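Putative transcription regulator (Lactobacillus plantarum, PDB 3K69) is a putative transcriptional regulator of the helix-turn-helix class that probably binds DNA as a dimer to control gene expression. Local coordinates at residues Ile18-Val29 / Gly66-Met77. Numbering follows the deposited sequence.
Sequences ILYLDAHRDSKV and GGYQLDLALADM
R25 lays its guanidinium over L70 and, with NH1 and NH2 together, grips a single backbone oxygen, L72 O, the bond from NH2 to L72 O being 2.9 Å. NE and NH2 share D22 OD1 side-on, NH2 on its anti lone pair and NE from above the carboxylate plane, and the NH2 to D22 OD1 salt bridge measures 2.7 Å. Both oxygens lie within 8° of the guanidinium plane, and four bonds to them should fix its rotation, while L70 CD2 approaches one face, 3.4 Å from R25 NH2. L70 has CG anti to the backbone N (chi1 -175°), which sends CD2 against D22 CA and CB, both at 3.7 Å, as CB meets L21 CB. Farther along, I18 CG2 touches two neighbouring atoms, L74 CD2 (3.6 Å) and M77 SE (3.8 Å), I18 and L74 running past each other in opposite directions. The Q69 amide is used twice: NE2 donates to R25 O (3.0 Å), which lies 25° out of the amide plane, and OE1 accepts from K28 NZ. V29 and Y68 form an antiparallel hydrogen-bonded pair, V29 N to Y68 O and Y68 N to V29 O both being 2.9 Å. Water bridges L70 N to L21 O and H24 O. The Y68-V29 bridge ties the loop between helices 9-22 and 31-38 to strand 67-69, itself paired with 59-61, consistent with the wing of a winged helix-turn-helix domain.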
# COMPACT_ATOMS: atom_id res chain seq x y z
N ILE A 18 21.87 2.41 4.67
CA ILE A 18 22.30 3.81 4.83
C ILE A 18 22.62 4.14 6.29
O ILE A 18 23.64 4.77 6.57
CB ILE A 18 21.29 4.81 4.26
CG1 ILE A 18 21.14 4.56 2.74
CG2 ILE A 18 21.77 6.25 4.53
CD1 ILE A 18 19.89 5.19 2.08
N LEU A 19 21.77 3.73 7.22
CA LEU A 19 22.06 3.99 8.63
C LEU A 19 23.35 3.29 9.08
O LEU A 19 24.16 3.86 9.81
CB LEU A 19 20.89 3.61 9.52
CG LEU A 19 19.61 4.43 9.37
CD1 LEU A 19 18.48 3.62 9.98
CD2 LEU A 19 19.74 5.78 9.99
N TYR A 20 23.57 2.07 8.61
CA TYR A 20 24.75 1.32 8.99
C TYR A 20 26.00 2.01 8.47
O TYR A 20 26.97 2.24 9.23
CB TYR A 20 24.68 -0.11 8.49
CG TYR A 20 25.82 -0.96 9.02
CD1 TYR A 20 25.67 -1.64 10.24
CD2 TYR A 20 27.04 -1.06 8.35
CE1 TYR A 20 26.71 -2.43 10.76
CE2 TYR A 20 28.10 -1.85 8.88
CZ TYR A 20 27.91 -2.54 10.07
OH TYR A 20 28.93 -3.31 10.62
N LEU A 21 25.96 2.39 7.19
CA LEU A 21 27.08 3.10 6.58
C LEU A 21 27.36 4.48 7.24
O LEU A 21 28.51 4.88 7.36
CB LEU A 21 26.89 3.20 5.07
CG LEU A 21 26.90 1.84 4.33
CD1 LEU A 21 26.48 1.96 2.89
CD2 LEU A 21 28.22 1.08 4.45
N ASP A 22 26.31 5.17 7.67
CA ASP A 22 26.44 6.44 8.40
C ASP A 22 27.19 6.21 9.73
O ASP A 22 27.84 7.12 10.19
CB ASP A 22 25.03 7.02 8.70
CG ASP A 22 25.07 8.29 9.52
OD1 ASP A 22 25.46 9.34 8.96
OD2 ASP A 22 24.70 8.25 10.71
N ALA A 23 27.10 5.02 10.32
CA ALA A 23 27.80 4.72 11.60
C ALA A 23 29.24 4.33 11.37
O ALA A 23 30.01 4.20 12.30
CB ALA A 23 27.04 3.61 12.40
N HIS A 24 29.64 4.15 10.11
CA HIS A 24 30.95 3.64 9.81
C HIS A 24 31.55 4.40 8.63
O HIS A 24 32.06 3.80 7.69
CB HIS A 24 30.84 2.14 9.49
CG HIS A 24 30.49 1.31 10.68
ND1 HIS A 24 29.20 0.90 10.95
CD2 HIS A 24 31.24 0.87 11.71
CE1 HIS A 24 29.18 0.21 12.08
NE2 HIS A 24 30.42 0.17 12.55
N ARG A 25 31.50 5.73 8.70
CA ARG A 25 31.91 6.58 7.57
C ARG A 25 33.41 6.51 7.31
O ARG A 25 33.84 6.84 6.22
CB ARG A 25 31.50 8.04 7.76
CG ARG A 25 30.05 8.28 7.51
CD ARG A 25 29.61 9.63 8.06
NE ARG A 25 28.18 9.86 7.84
CZ ARG A 25 27.63 10.43 6.76
NH1 ARG A 25 28.38 10.85 5.77
NH2 ARG A 25 26.32 10.58 6.68
N ASP A 26 34.19 6.05 8.29
CA ASP A 26 35.62 5.80 8.12
C ASP A 26 36.01 4.49 7.38
O ASP A 26 37.16 4.17 7.30
CB ASP A 26 36.30 5.79 9.51
CG ASP A 26 35.78 4.61 10.44
OD1 ASP A 26 34.75 3.92 10.15
OD2 ASP A 26 36.43 4.37 11.50
N SER A 27 35.04 3.76 6.86
CA SER A 27 35.22 2.37 6.46
C SER A 27 34.54 2.13 5.16
O SER A 27 33.50 2.72 4.87
CB SER A 27 34.53 1.45 7.47
OG SER A 27 35.27 1.38 8.65
N LYS A 28 35.13 1.23 4.39
CA LYS A 28 34.41 0.53 3.35
C LYS A 28 33.80 -0.73 3.96
O LYS A 28 34.45 -1.47 4.72
CB LYS A 28 35.31 0.27 2.16
CG LYS A 28 35.70 1.60 1.52
CD LYS A 28 36.60 1.44 0.36
CE LYS A 28 37.03 2.79 -0.15
NZ LYS A 28 35.88 3.52 -0.71
N VAL A 29 32.54 -0.94 3.66
CA VAL A 29 31.77 -2.03 4.21
C VAL A 29 31.29 -2.93 3.07
O VAL A 29 30.48 -2.52 2.23
CB VAL A 29 30.56 -1.49 5.01
CG1 VAL A 29 29.77 -2.64 5.63
CG2 VAL A 29 31.05 -0.47 6.10
N GLY A 66 37.64 -3.61 -0.59
CA GLY A 66 36.66 -2.72 -1.21
C GLY A 66 35.35 -2.74 -0.43
O GLY A 66 35.24 -3.38 0.62
N GLY A 67 34.33 -2.07 -0.97
CA GLY A 67 33.04 -2.05 -0.34
C GLY A 67 32.39 -0.71 -0.47
O GLY A 67 32.97 0.22 -1.04
N TYR A 68 31.21 -0.62 0.13
CA TYR A 68 30.39 0.57 0.12
C TYR A 68 30.75 1.55 1.20
O TYR A 68 31.16 1.21 2.30
CB TYR A 68 28.92 0.19 0.23
CG TYR A 68 28.43 -0.65 -0.93
CD1 TYR A 68 28.15 -0.06 -2.16
CD2 TYR A 68 28.26 -2.04 -0.81
CE1 TYR A 68 27.71 -0.81 -3.23
CE2 TYR A 68 27.82 -2.81 -1.92
CZ TYR A 68 27.55 -2.18 -3.12
OH TYR A 68 27.14 -2.90 -4.24
N GLN A 69 30.56 2.81 0.87
CA GLN A 69 30.89 3.87 1.79
C GLN A 69 29.89 5.03 1.56
O GLN A 69 29.37 5.26 0.45
CB GLN A 69 32.36 4.27 1.63
CG GLN A 69 32.86 5.25 2.69
CD GLN A 69 34.39 5.43 2.66
OE1 GLN A 69 34.99 5.42 1.59
NE2 GLN A 69 35.00 5.55 3.83
N LEU A 70 29.52 5.66 2.66
CA LEU A 70 28.64 6.80 2.63
C LEU A 70 29.48 8.01 2.91
O LEU A 70 30.16 8.07 3.92
CB LEU A 70 27.56 6.66 3.71
CG LEU A 70 26.49 7.71 3.73
CD1 LEU A 70 25.62 7.68 2.47
CD2 LEU A 70 25.59 7.65 5.06
N ASP A 71 29.39 9.01 2.03
CA ASP A 71 30.04 10.28 2.25
C ASP A 71 29.11 11.46 2.00
O ASP A 71 29.58 12.58 1.87
CB ASP A 71 31.36 10.42 1.44
CG ASP A 71 31.15 10.33 -0.08
OD1 ASP A 71 30.01 10.49 -0.56
OD2 ASP A 71 32.14 10.11 -0.81
N LEU A 72 27.81 11.21 1.96
CA LEU A 72 26.82 12.28 1.82
C LEU A 72 25.97 12.37 3.11
O LEU A 72 26.06 11.49 3.98
CB LEU A 72 25.96 12.07 0.57
CG LEU A 72 26.73 12.05 -0.77
CD1 LEU A 72 25.84 11.45 -1.85
CD2 LEU A 72 27.19 13.45 -1.20
N ALA A 73 25.19 13.45 3.22
CA ALA A 73 24.42 13.75 4.42
C ALA A 73 23.05 13.13 4.33
O ALA A 73 22.36 13.28 3.30
CB ALA A 73 24.26 15.27 4.58
N LEU A 74 22.61 12.49 5.41
CA LEU A 74 21.23 12.00 5.56
C LEU A 74 20.19 13.12 5.37
O LEU A 74 19.11 12.87 4.84
CB LEU A 74 21.01 11.40 6.95
CG LEU A 74 21.83 10.19 7.45
CD1 LEU A 74 21.04 9.39 8.53
CD2 LEU A 74 22.28 9.27 6.36
N ALA A 75 20.53 14.35 5.76
CA ALA A 75 19.61 15.47 5.59
C ALA A 75 19.32 15.74 4.11
O ALA A 75 18.28 16.26 3.79
CB ALA A 75 20.11 16.74 6.33
N ASP A 76 20.20 15.31 3.22
CA ASP A 76 20.00 15.54 1.77
C ASP A 76 19.33 14.39 1.02
O ASP A 76 19.20 14.44 -0.20
CB ASP A 76 21.35 15.90 1.12
CG ASP A 76 21.96 17.16 1.75
OD1 ASP A 76 21.22 18.15 1.88
OD2 ASP A 76 23.15 17.18 2.08
N MSE A 77 18.88 13.39 1.76
CA MSE A 77 18.18 12.22 1.22
C MSE A 77 16.72 12.27 1.61
O MSE A 77 16.35 11.91 2.73
CB MSE A 77 18.78 10.96 1.78
CG MSE A 77 20.24 10.88 1.51
SE MSE A 77 21.05 9.30 2.32
CE MSE A 77 22.90 9.70 1.81
O HOH W 1 30.46 4.26 5.28
O HOH W 2 32.71 8.64 4.58
O HOH W 3 33.57 2.78 -1.64
O HOH W 4 36.37 -4.20 3.77